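Local coordinates for protein benzoate transport porin BenP (Acinetobacter baumannii AB307-0294, PDB 5DL8) that forms an outer-membrane beta-barrel of the OprD porin family, probably acts as a channel for small solutes such as benzoate, and binds calcium ions, at residues Val98-Lys103 with Ser110-Tyr115; Lys158-Leu161 with Leu165-Glu168; Gly170-Val175 with Lys184-Thr189; Ala253-Asp256 with Phe260-Asp263; Tyr293-Gly298 with Gly312-Asp317. All blocks are in the same frame, centred on the assembly; numbering follows the deposited sequence.

Interaction 1. Residues Val98-Lys103 with Ser110-Tyr115; sequences VLPFNK and SDYLKY
P100 lies over one face of the Y112 ring, and this is the tight part of the contact. The CD methylene of P100 stands 3.6 Å from the centroid of the Y112 ring, 15° off the ring normal. This is a CH-pi contact, displaced toward the rim. CG of P100 follows behind, 3.7 Å from Y112 CD2. L99 adds one methyl: its CD2 comes 3.7 Å from Y112 CE1, and the two side chains cross at about a right angle. The Y112 side chain leaves its strand toward 98-103. Its CG sits between the backbone N and the carbonyl carbon (chi1 75°), which swings the ring under the proline. V98-P100 lead into strand 101-102, which forms a hairpin with strand 107-123 in the porin barrel. On its other edge, strand 107-123 pairs with strand 72-87, where Y112 bonds through its backbone to A85. The contact is looser away from the ring. The CA atoms of P100 and Y112 are 7.5 Å apart, so the side chains, not the backbones, make the contact. P100 itself is partly exposed. V98 takes part mainly through its carbonyl, with V98 O in close approach, 3.1 Å from Y112 OH. The phenol oxygen of Y112 is buried. It is hydrogen-bonded to R178 O and to L148 N, which donates.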
# COMPACT_ATOMS: atom_id res chain seq x y z
N VAL A 98 -2.82 -1.81 14.09
CA VAL A 98 -3.74 -2.72 13.41
C VAL A 98 -5.14 -2.31 13.63
O VAL A 98 -5.98 -2.28 12.67
CB VAL A 98 -3.58 -4.21 13.88
CG1 VAL A 98 -4.45 -5.11 13.01
CG2 VAL A 98 -2.12 -4.62 13.71
N LEU A 99 -5.43 -2.08 14.91
CA LEU A 99 -6.77 -1.74 15.37
C LEU A 99 -6.66 -0.37 15.98
O LEU A 99 -5.59 0.04 16.36
CB LEU A 99 -7.34 -2.73 16.46
CG LEU A 99 -7.15 -4.24 16.22
CD1 LEU A 99 -7.49 -5.09 17.52
CD2 LEU A 99 -7.91 -4.80 15.00
N PRO A 100 -7.78 0.34 16.10
CA PRO A 100 -7.67 1.65 16.73
C PRO A 100 -7.11 1.51 18.14
O PRO A 100 -7.27 0.38 18.78
CB PRO A 100 -9.14 2.12 16.84
CG PRO A 100 -9.88 1.33 15.82
CD PRO A 100 -9.14 0.04 15.66
N PHE A 101 -6.61 2.62 18.65
CA PHE A 101 -6.13 2.69 19.97
C PHE A 101 -6.62 3.95 20.63
O PHE A 101 -6.49 5.05 20.10
CB PHE A 101 -4.61 2.64 19.96
CG PHE A 101 -3.97 2.75 21.36
CD1 PHE A 101 -4.04 1.65 22.25
CD2 PHE A 101 -3.20 3.90 21.73
CE1 PHE A 101 -3.42 1.74 23.50
CE2 PHE A 101 -2.58 3.97 22.99
CZ PHE A 101 -2.68 2.88 23.86
N ASN A 102 -7.26 3.84 21.76
CA ASN A 102 -7.67 5.09 22.44
C ASN A 102 -6.46 5.53 23.31
O ASN A 102 -6.07 4.85 24.33
CB ASN A 102 -8.94 4.81 23.21
CG ASN A 102 -9.51 6.06 23.94
OD1 ASN A 102 -8.89 7.07 24.04
ND2 ASN A 102 -10.69 5.91 24.49
N LYS A 103 -5.86 6.63 22.90
CA LYS A 103 -4.66 7.17 23.56
C LYS A 103 -4.83 7.79 24.91
O LYS A 103 -3.84 8.01 25.60
CB LYS A 103 -4.06 8.34 22.80
CG LYS A 103 -3.78 8.23 21.33
CD LYS A 103 -3.08 9.59 20.97
CE LYS A 103 -1.59 9.53 21.32
NZ LYS A 103 -1.03 8.62 20.25
N SER A 110 -12.07 -2.68 21.28
CA SER A 110 -12.50 -4.10 21.36
C SER A 110 -13.09 -4.57 20.04
O SER A 110 -13.14 -5.75 19.78
CB SER A 110 -13.37 -4.36 22.61
OG SER A 110 -14.44 -3.52 22.49
N ASP A 111 -13.46 -3.62 19.17
CA ASP A 111 -14.01 -3.88 17.81
C ASP A 111 -13.98 -2.56 16.96
O ASP A 111 -13.78 -1.48 17.50
CB ASP A 111 -15.40 -4.55 17.88
CG ASP A 111 -16.53 -3.64 18.28
OD1 ASP A 111 -16.32 -2.58 18.81
OD2 ASP A 111 -17.70 -3.91 18.04
N TYR A 112 -14.05 -2.64 15.64
CA TYR A 112 -14.22 -1.41 14.84
C TYR A 112 -14.88 -1.76 13.53
O TYR A 112 -14.78 -2.90 13.07
CB TYR A 112 -12.91 -0.63 14.64
CG TYR A 112 -11.88 -1.14 13.65
CD1 TYR A 112 -11.36 -2.42 13.77
CD2 TYR A 112 -11.24 -0.24 12.72
CE1 TYR A 112 -10.35 -2.88 13.01
CE2 TYR A 112 -10.22 -0.71 11.85
CZ TYR A 112 -9.76 -2.02 12.01
OH TYR A 112 -8.75 -2.52 11.19
N LEU A 113 -15.62 -0.77 13.03
CA LEU A 113 -16.46 -0.83 11.88
C LEU A 113 -16.09 0.27 10.94
O LEU A 113 -16.10 1.46 11.40
CB LEU A 113 -17.91 -0.54 12.29
CG LEU A 113 -18.94 -0.52 11.16
CD1 LEU A 113 -19.18 -1.88 10.55
CD2 LEU A 113 -20.24 0.01 11.76
N LYS A 114 -15.83 -0.10 9.67
CA LYS A 114 -15.72 0.88 8.53
C LYS A 114 -16.92 0.68 7.56
O LYS A 114 -17.43 -0.44 7.47
CB LYS A 114 -14.48 0.63 7.77
CG LYS A 114 -13.17 0.81 8.48
CD LYS A 114 -12.07 0.24 7.62
CE LYS A 114 -10.70 0.68 8.09
NZ LYS A 114 -10.49 2.16 7.78
N TYR A 115 -17.32 1.73 6.86
CA TYR A 115 -18.21 1.67 5.75
C TYR A 115 -18.04 2.91 4.82
O TYR A 115 -17.56 3.95 5.24
CB TYR A 115 -19.69 1.53 6.16
CG TYR A 115 -20.20 2.68 7.01
CD1 TYR A 115 -20.01 2.67 8.37
CD2 TYR A 115 -20.91 3.77 6.46
CE1 TYR A 115 -20.47 3.72 9.19
CE2 TYR A 115 -21.38 4.82 7.25
CZ TYR A 115 -21.15 4.77 8.62
OH TYR A 115 -21.58 5.70 9.50

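Interaction 2. Residues Lys158-Leu161 with Leu165-Glu168; sequences KSQL and LYAE
Strands 158-160 and 165-168 run antiparallel, their axes 4.9 Å apart at closest and at 171°. S159 and A167 form the hydrogen-bonded pair: S159 N to A167 O and A167 N to S159 O are both 3.0 Å and nearly straight. K158 with E168 and Q160 with Y166 are non-hydrogen-bonded pairs. At the turn end, L161 N makes a weak bond to L165 O. The Y166 side chain lies on the same face of the sheet as K158, Q160 and E168. Its CG is anti to the backbone N (chi1 170°), and the ring runs diagonally along the strand toward E168. The Y166 OH reaches E168 OE1 at 2.7 Å, on the anti side of the carboxylate and 31° out of its plane. This is a beta hairpin of the porin barrel, made by strands 155-160 and 165-176; strand 200-210 borders the second of them. The extended K158 chain passes the phenol end obliquely, with CD 3.3 Å from Y166 OH. K158 NZ stops 4.4 Å from E168 OE1, beyond a salt bridge, though the charges may still attract. E168 OE2 is held by Y202 OH. Q160 OE1 lies at the ring edge, in its plane, 3.6 Å from Y166 CD2. Q160 NE2 bonds to S162 O in the turn. L161 CD1 reaches the methyl of A167, on the face it shares with S159, and also touches L165 CD2.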
# COMPACT_ATOMS: atom_id res chain seq x y z
N LYS A 158 -10.99 9.40 -14.29
CA LYS A 158 -10.08 8.47 -15.03
C LYS A 158 -10.43 8.41 -16.49
O LYS A 158 -11.59 8.25 -16.81
CB LYS A 158 -10.30 7.03 -14.59
CG LYS A 158 -10.15 6.89 -13.15
CD LYS A 158 -10.29 5.46 -12.77
CE LYS A 158 -10.20 5.38 -11.29
NZ LYS A 158 -9.84 3.98 -10.99
N SER A 159 -9.45 8.42 -17.35
CA SER A 159 -9.69 8.26 -18.77
C SER A 159 -8.60 7.50 -19.57
O SER A 159 -7.42 7.75 -19.39
CB SER A 159 -9.87 9.66 -19.32
OG SER A 159 -10.23 9.61 -20.69
N GLN A 160 -8.99 6.58 -20.45
CA GLN A 160 -8.08 6.02 -21.46
C GLN A 160 -8.19 6.93 -22.66
O GLN A 160 -9.05 6.74 -23.53
CB GLN A 160 -8.48 4.58 -21.83
CG GLN A 160 -7.43 3.79 -22.59
CD GLN A 160 -6.21 3.47 -21.71
OE1 GLN A 160 -6.31 3.26 -20.52
NE2 GLN A 160 -5.06 3.52 -22.30
N LEU A 161 -7.32 7.93 -22.68
CA LEU A 161 -7.32 8.98 -23.64
C LEU A 161 -6.85 8.46 -24.98
O LEU A 161 -7.07 9.13 -25.97
CB LEU A 161 -6.36 10.11 -23.22
CG LEU A 161 -6.66 10.96 -22.00
CD1 LEU A 161 -5.52 11.89 -21.59
CD2 LEU A 161 -7.93 11.75 -22.28
N LEU A 165 -2.04 6.18 -23.79
CA LEU A 165 -2.08 7.12 -22.70
C LEU A 165 -3.32 6.95 -21.74
O LEU A 165 -4.45 7.09 -22.15
CB LEU A 165 -1.99 8.57 -23.27
CG LEU A 165 -2.01 9.74 -22.26
CD1 LEU A 165 -0.95 9.55 -21.17
CD2 LEU A 165 -1.85 11.13 -22.98
N TYR A 166 -3.06 6.65 -20.47
CA TYR A 166 -4.06 6.64 -19.42
C TYR A 166 -3.78 7.88 -18.52
O TYR A 166 -2.61 8.13 -18.12
CB TYR A 166 -3.96 5.34 -18.58
CG TYR A 166 -4.80 5.36 -17.32
CD1 TYR A 166 -4.31 5.96 -16.10
CD2 TYR A 166 -6.11 4.83 -17.31
CE1 TYR A 166 -5.11 6.03 -14.95
CE2 TYR A 166 -6.89 4.86 -16.12
CZ TYR A 166 -6.38 5.46 -14.98
OH TYR A 166 -7.14 5.52 -13.86
N ALA A 167 -4.83 8.60 -18.15
CA ALA A 167 -4.69 9.77 -17.19
C ALA A 167 -5.69 9.65 -16.06
O ALA A 167 -6.75 9.15 -16.27
CB ALA A 167 -4.93 11.08 -17.91
N GLU A 168 -5.39 10.25 -14.93
CA GLU A 168 -6.31 10.30 -13.80
C GLU A 168 -5.94 11.54 -12.99
O GLU A 168 -4.76 11.83 -12.80
CB GLU A 168 -6.18 8.98 -12.98
CG GLU A 168 -6.92 8.96 -11.67
CD GLU A 168 -6.68 7.65 -10.90
OE1 GLU A 168 -6.30 6.62 -11.53
OE2 GLU A 168 -6.88 7.75 -9.65

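Interaction 3. Residues Gly170-Val175 with Lys184-Thr189; sequences GRVEKV and KKFSFT
K174 forms a classic beta bulge with E173, both facing W153, and from it K174 packs on the backbone of K184. K174 CA lies 3.2 Å from K184 O in a CA-H...O contact, and its CD rests against the carbonyl carbon of K184. Just past the bulge, V175 and K184 make a single antiparallel hydrogen-bonded bridge. V175 N reaches K184 O at 2.7 Å, and K184 N reaches V175 O at 2.8 Å. Both bonds are nearly straight at the hydrogen, but the donor of the second is tilted 33° from the V175 carbonyl plane. The chain of 184-189 then turns away, and F186 packs back onto strand 165-176. V175 CG1 sits over one face of the F186 ring, turned there by a chi1 of 55°. V172 CG1 meets F186 CE2 at 3.8 Å, and V172 O lies at the ring edge, in its plane. Y152 and L200 of neighbouring strands also touch F186. A water links the bulge to F186, donating to E173 O at 2.7 Å and accepting from F186 N at 3.0 Å. Nearby, R171 NE holds E173 OE2 in a salt bridge, using the anti lone pair. The returning chain is thus tied to the strand by two backbone bonds and a water, while K174 packs its aliphatic chain on the K184-K185 backbone.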
# COMPACT_ATOMS: atom_id res chain seq x y z
N GLY A 170 -7.56 13.91 -9.41
CA GLY A 170 -8.48 13.80 -8.26
C GLY A 170 -8.20 14.84 -7.18
O GLY A 170 -7.14 15.46 -7.15
N ARG A 171 -9.19 15.06 -6.35
CA ARG A 171 -9.03 15.74 -5.10
C ARG A 171 -9.51 14.81 -3.97
O ARG A 171 -10.65 14.49 -3.89
CB ARG A 171 -9.88 16.96 -5.05
CG ARG A 171 -9.67 17.71 -3.74
CD ARG A 171 -10.27 19.09 -3.89
NE ARG A 171 -10.48 19.68 -2.60
CZ ARG A 171 -9.57 20.37 -1.92
NH1 ARG A 171 -8.31 20.60 -2.38
NH2 ARG A 171 -9.95 20.93 -0.78
N VAL A 172 -8.60 14.48 -3.09
CA VAL A 172 -8.84 13.55 -2.00
C VAL A 172 -8.88 14.36 -0.67
O VAL A 172 -7.87 14.84 -0.23
CB VAL A 172 -7.77 12.45 -1.95
CG1 VAL A 172 -8.18 11.37 -0.92
CG2 VAL A 172 -7.56 11.78 -3.31
N GLU A 173 -10.03 14.47 -0.07
CA GLU A 173 -10.16 15.27 1.11
C GLU A 173 -9.85 14.56 2.39
O GLU A 173 -9.45 15.20 3.34
CB GLU A 173 -11.55 15.94 1.13
CG GLU A 173 -11.58 17.07 0.04
CD GLU A 173 -12.80 18.04 -0.02
OE1 GLU A 173 -13.77 17.80 0.70
OE2 GLU A 173 -12.77 19.07 -0.82
N LYS A 174 -10.10 13.24 2.43
CA LYS A 174 -10.05 12.48 3.63
C LYS A 174 -9.51 11.08 3.38
O LYS A 174 -9.63 10.54 2.29
CB LYS A 174 -11.44 12.36 4.26
CG LYS A 174 -12.32 13.61 4.51
CD LYS A 174 -12.02 14.23 5.83
CE LYS A 174 -13.19 15.00 6.43
NZ LYS A 174 -13.72 16.01 5.50
N VAL A 175 -8.96 10.51 4.44
CA VAL A 175 -8.41 9.16 4.47
C VAL A 175 -9.03 8.44 5.68
O VAL A 175 -9.24 9.04 6.76
CB VAL A 175 -6.84 9.12 4.57
CG1 VAL A 175 -6.32 9.93 5.76
CG2 VAL A 175 -6.36 7.68 4.73
N LYS A 184 -10.81 10.98 8.02
CA LYS A 184 -10.21 12.21 8.59
C LYS A 184 -9.25 12.85 7.56
O LYS A 184 -8.78 12.18 6.58
CB LYS A 184 -9.40 11.81 9.87
CG LYS A 184 -8.13 11.01 9.45
CD LYS A 184 -7.42 10.13 10.48
CE LYS A 184 -7.03 10.95 11.64
NZ LYS A 184 -6.71 9.97 12.68
N LYS A 185 -8.91 14.11 7.83
CA LYS A 185 -7.90 14.80 7.04
C LYS A 185 -6.55 14.13 7.10
O LYS A 185 -6.17 13.59 8.16
CB LYS A 185 -7.72 16.24 7.51
CG LYS A 185 -8.91 17.07 7.11
CD LYS A 185 -8.94 18.49 7.71
CE LYS A 185 -10.08 19.27 7.09
NZ LYS A 185 -9.92 20.62 7.66
N PHE A 186 -5.81 14.19 6.00
CA PHE A 186 -4.39 13.81 5.98
C PHE A 186 -3.59 14.66 6.90
O PHE A 186 -3.96 15.82 7.13
CB PHE A 186 -3.78 14.09 4.56
CG PHE A 186 -4.24 13.13 3.45
CD1 PHE A 186 -3.72 11.86 3.37
CD2 PHE A 186 -5.20 13.51 2.51
CE1 PHE A 186 -4.18 10.95 2.40
CE2 PHE A 186 -5.60 12.66 1.53
CZ PHE A 186 -5.11 11.37 1.46
N SER A 187 -2.49 14.13 7.42
CA SER A 187 -1.68 14.97 8.26
C SER A 187 -0.19 14.59 8.23
O SER A 187 0.16 13.51 7.80
CB SER A 187 -2.20 14.96 9.74
OG SER A 187 -2.29 13.63 10.31
N PHE A 188 0.67 15.48 8.70
CA PHE A 188 2.07 15.16 8.91
C PHE A 188 2.44 15.68 10.30
O PHE A 188 2.10 16.84 10.73
CB PHE A 188 2.92 15.78 7.79
CG PHE A 188 4.39 15.43 7.83
CD1 PHE A 188 4.90 14.32 7.14
CD2 PHE A 188 5.29 16.25 8.46
CE1 PHE A 188 6.28 14.03 7.16
CE2 PHE A 188 6.65 15.93 8.52
CZ PHE A 188 7.16 14.83 7.85
N THR A 189 3.29 14.88 10.93
CA THR A 189 3.74 15.09 12.27
C THR A 189 5.28 15.17 12.38
O THR A 189 6.00 14.31 11.87
CB THR A 189 3.09 13.94 13.18
OG1 THR A 189 1.65 14.11 13.16
CG2 THR A 189 3.54 14.07 14.58
O HOH W 1 -6.96 15.98 3.90

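Interaction 4. Residues Ala253-Asp256 with Phe260-Asp263; sequences AKDD and FDID
D255 holds the turn through its carboxylate and its backbone. D261 N donates to D255 OD2 at 2.9 Å, with a bent bond that meets the oxygen from above the carboxylate plane. The D255 side chain points toward 260-263, and its chi1 of 67° sets CG close to both main-chain neighbours of CA. This brings OD2 to the start of the returning chain. I262 O takes D255 N at 3.1 Å, with the donor out of the carbonyl plane, and also receives a weak bond from K254 NZ. The K254 chain bends at chi2 (81°) to lie beside D263. Its NZ makes a long salt bridge to D263 OD1, at 3.7 Å. I262 CG2 packs on A253 CB at 4.0 Å. This is the end of a hairpin between barrel strands 243-255 and 263-275, and K254 pairs with D263 as a non-hydrogen-bonded antiparallel pair. Further out, E290 N holds D263 OD2, S291 holds D263 N, and P294 covers I262 and A253. D255 OD2 and D261 OD1 are 4.2 Å apart, so the two negative charges probably repel; K254 and the backbone N-H of D261 may offset this in part.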
# COMPACT_ATOMS: atom_id res chain seq x y z
N ALA A 253 10.29 15.04 -3.04
CA ALA A 253 9.40 15.64 -1.98
C ALA A 253 9.96 17.00 -1.40
O ALA A 253 11.06 17.09 -0.88
CB ALA A 253 9.19 14.65 -0.84
N LYS A 254 9.11 17.99 -1.42
CA LYS A 254 9.44 19.29 -0.97
C LYS A 254 8.32 19.98 -0.26
O LYS A 254 7.19 19.97 -0.74
CB LYS A 254 9.81 20.12 -2.22
CG LYS A 254 10.73 21.22 -1.92
CD LYS A 254 12.16 20.66 -1.85
CE LYS A 254 13.16 21.80 -1.44
NZ LYS A 254 13.09 22.30 0.01
N ASP A 255 8.58 20.70 0.83
CA ASP A 255 7.36 21.20 1.60
C ASP A 255 6.49 22.26 0.84
O ASP A 255 7.05 22.98 0.07
CB ASP A 255 7.68 21.62 3.03
CG ASP A 255 8.48 22.73 3.07
OD1 ASP A 255 9.01 23.07 1.96
OD2 ASP A 255 8.57 23.32 4.10
N ASP A 256 5.14 22.27 1.06
CA ASP A 256 4.15 23.10 0.30
C ASP A 256 3.94 24.34 1.12
O ASP A 256 3.32 24.28 2.23
CB ASP A 256 2.76 22.47 0.02
CG ASP A 256 1.78 23.45 -0.72
OD1 ASP A 256 2.10 24.00 -1.78
OD2 ASP A 256 0.62 23.65 -0.28
N PHE A 260 7.50 22.56 7.37
CA PHE A 260 8.36 21.40 7.64
C PHE A 260 9.80 21.36 7.13
O PHE A 260 10.65 20.57 7.58
CB PHE A 260 7.63 20.07 7.30
CG PHE A 260 6.32 19.90 8.00
CD1 PHE A 260 6.26 19.54 9.38
CD2 PHE A 260 5.12 20.14 7.33
CE1 PHE A 260 5.04 19.37 10.05
CE2 PHE A 260 3.89 20.02 8.00
CZ PHE A 260 3.84 19.62 9.36
N ASP A 261 10.21 22.15 6.20
CA ASP A 261 11.56 21.72 5.69
C ASP A 261 11.59 20.13 5.33
O ASP A 261 12.21 19.23 6.01
CB ASP A 261 12.70 22.18 6.67
CG ASP A 261 12.81 23.77 6.78
OD1 ASP A 261 12.01 24.53 6.20
OD2 ASP A 261 13.75 24.27 7.41
N ILE A 262 10.73 19.81 4.39
CA ILE A 262 10.80 18.57 3.64
C ILE A 262 11.70 18.90 2.41
O ILE A 262 11.49 19.89 1.72
CB ILE A 262 9.41 18.07 3.37
CG1 ILE A 262 8.73 17.59 4.72
CG2 ILE A 262 9.43 17.02 2.33
CD1 ILE A 262 7.20 17.29 4.69
N ASP A 263 12.82 18.18 2.28
CA ASP A 263 13.78 18.30 1.20
C ASP A 263 14.38 16.87 0.94
O ASP A 263 15.45 16.50 1.49
CB ASP A 263 14.87 19.19 1.63
CG ASP A 263 15.93 19.34 0.54
OD1 ASP A 263 15.54 19.57 -0.60
OD2 ASP A 263 17.12 19.27 0.86

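Interaction 5. Residues Tyr293-Gly298 with Gly312-Asp317; sequences YPLPDG and GFFKED
F314 meets Y293 and L295 where two parts of one long loop pass each other. The loop joins barrel strands 278-288 and 319-328 of this OprD-family porin and comes well inside the fold. Along 312-317, the chain first turns at G312, whose phi is 106°, and turns again at F313. The carbonyl oxygens of G312 and F313 both accept from Q285 NE2, which probably helps to fix the turn just before F314. F314 then points toward 293-298. With chi1 at 53°, its CG is flanked by both main-chain branches, and this brings the ring beneath L295. L295 CD1 stands over the centre of the F314 ring, 3.3 Å from its centroid and 8° off the normal. This is a close CH-pi contact, and the methyl touches CZ and CE1 most nearly. The two side chains cross obliquely. L295 also touches E302 and W308. The carbonyl of Y293 approaches the ring as well, with Y293 O 3.4 Å from F314 CD1, obliquely. The ring of Y293 leads away from F314. One of its faces lies under P294 CD, and its OH bonds to K228 NZ. The backbone of F314 makes the polar link: Y293 N donates to F314 O at 3.0 Å. Next to this bond Y293 CB packs on F314 CB, at 3.9 Å.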
# COMPACT_ATOMS: atom_id res chain seq x y z
N TYR A 293 12.89 10.92 3.76
CA TYR A 293 11.79 10.86 2.83
C TYR A 293 10.46 10.81 3.64
O TYR A 293 10.32 9.97 4.44
CB TYR A 293 11.89 9.71 1.81
CG TYR A 293 10.95 9.96 0.68
CD1 TYR A 293 11.35 10.76 -0.36
CD2 TYR A 293 9.64 9.55 0.71
CE1 TYR A 293 10.49 11.09 -1.37
CE2 TYR A 293 8.74 9.91 -0.29
CZ TYR A 293 9.18 10.70 -1.31
OH TYR A 293 8.39 11.16 -2.37
N PRO A 294 9.53 11.76 3.45
CA PRO A 294 8.27 11.81 4.27
C PRO A 294 7.18 10.85 3.88
O PRO A 294 6.93 10.60 2.72
CB PRO A 294 7.77 13.25 3.96
CG PRO A 294 8.18 13.47 2.55
CD PRO A 294 9.49 12.77 2.35
N LEU A 295 6.45 10.40 4.85
CA LEU A 295 5.20 9.62 4.71
C LEU A 295 4.13 10.38 5.53
O LEU A 295 4.45 10.92 6.55
CB LEU A 295 5.46 8.22 5.31
CG LEU A 295 6.29 7.53 4.25
CD1 LEU A 295 7.73 7.13 4.62
CD2 LEU A 295 5.48 6.61 3.35
N PRO A 296 2.89 10.42 5.06
CA PRO A 296 1.82 10.91 5.81
C PRO A 296 1.54 10.08 7.09
O PRO A 296 1.96 8.95 7.19
CB PRO A 296 0.65 10.92 4.85
CG PRO A 296 1.11 10.23 3.54
CD PRO A 296 2.53 9.82 3.73
N ASP A 297 0.89 10.72 8.08
CA ASP A 297 0.48 10.05 9.33
C ASP A 297 -0.53 8.96 8.96
O ASP A 297 -1.07 8.95 7.87
CB ASP A 297 -0.20 10.99 10.35
CG ASP A 297 0.64 12.14 10.81
OD1 ASP A 297 1.83 12.00 10.89
OD2 ASP A 297 0.12 13.21 11.20
N GLY A 298 -0.68 8.00 9.81
CA GLY A 298 -1.74 6.96 9.64
C GLY A 298 -1.31 5.74 8.84
O GLY A 298 -2.18 4.96 8.32
N GLY A 312 11.48 0.45 5.94
CA GLY A 312 11.33 1.33 4.76
C GLY A 312 12.61 1.90 4.04
O GLY A 312 12.59 2.24 2.85
N PHE A 313 13.63 2.02 4.89
CA PHE A 313 14.95 2.44 4.58
C PHE A 313 14.87 3.83 3.93
O PHE A 313 15.48 4.02 2.87
CB PHE A 313 15.54 1.33 3.73
CG PHE A 313 15.68 0.00 4.50
CD1 PHE A 313 14.61 -0.82 4.70
CD2 PHE A 313 16.90 -0.36 5.04
CE1 PHE A 313 14.78 -1.98 5.43
CE2 PHE A 313 17.09 -1.54 5.69
CZ PHE A 313 16.01 -2.33 5.98
N PHE A 314 14.07 4.73 4.51
CA PHE A 314 13.82 6.07 3.90
C PHE A 314 14.46 7.21 4.76
O PHE A 314 14.15 8.37 4.67
CB PHE A 314 12.29 6.27 3.59
CG PHE A 314 11.36 6.01 4.73
CD1 PHE A 314 11.19 6.97 5.75
CD2 PHE A 314 10.62 4.82 4.80
CE1 PHE A 314 10.31 6.71 6.89
CE2 PHE A 314 9.79 4.52 5.93
CZ PHE A 314 9.60 5.47 6.95
N LYS A 315 15.38 6.87 5.63
CA LYS A 315 15.96 7.85 6.49
C LYS A 315 17.01 8.72 5.72
O LYS A 315 17.53 8.34 4.67
CB LYS A 315 16.65 7.21 7.75
CG LYS A 315 15.76 6.36 8.63
CD LYS A 315 16.52 5.39 9.57
CE LYS A 315 15.58 4.47 10.25
NZ LYS A 315 14.92 3.49 9.34
N GLU A 316 17.24 9.89 6.30
CA GLU A 316 18.06 10.91 5.63
C GLU A 316 19.44 10.39 5.26
O GLU A 316 20.18 9.93 6.12
CB GLU A 316 18.24 12.14 6.55
CG GLU A 316 19.20 13.21 6.06
CD GLU A 316 19.26 14.42 7.01
OE1 GLU A 316 18.38 14.51 7.89
OE2 GLU A 316 20.14 15.30 6.88
N ASP A 317 19.80 10.54 4.01
CA ASP A 317 21.06 10.03 3.50
C ASP A 317 21.19 8.52 3.33
O ASP A 317 22.26 8.05 2.93
CB ASP A 317 22.23 10.57 4.30
CG ASP A 317 22.44 12.06 4.13
OD1 ASP A 317 22.05 12.69 3.13
OD2 ASP A 317 23.16 12.61 4.92

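Interactions 3, 4 and 5 form one packed group. D297 of interaction 5 reaches interaction 3: D297 OD2 is 2.6 Å from S187 OG and 2.7 Å from T189 OG1, both probable hydrogen bonds. F188 of interaction 3 sets its ring edge-to-face with F260 of interaction 4, with F188 CD2 3.5 Å from F260 CE1. A253 CB of interaction 4 packs 3.7 Å from P294 CD of interaction 5. Interaction 2 continues into interaction 3 along strand 165-176. Interaction 1 touches none of the others; its nearest atoms are about 7 Å from interaction 3. Its Y112 also bonds to the loop between 170-175 and 184-189. All five lie away from the calcium sites.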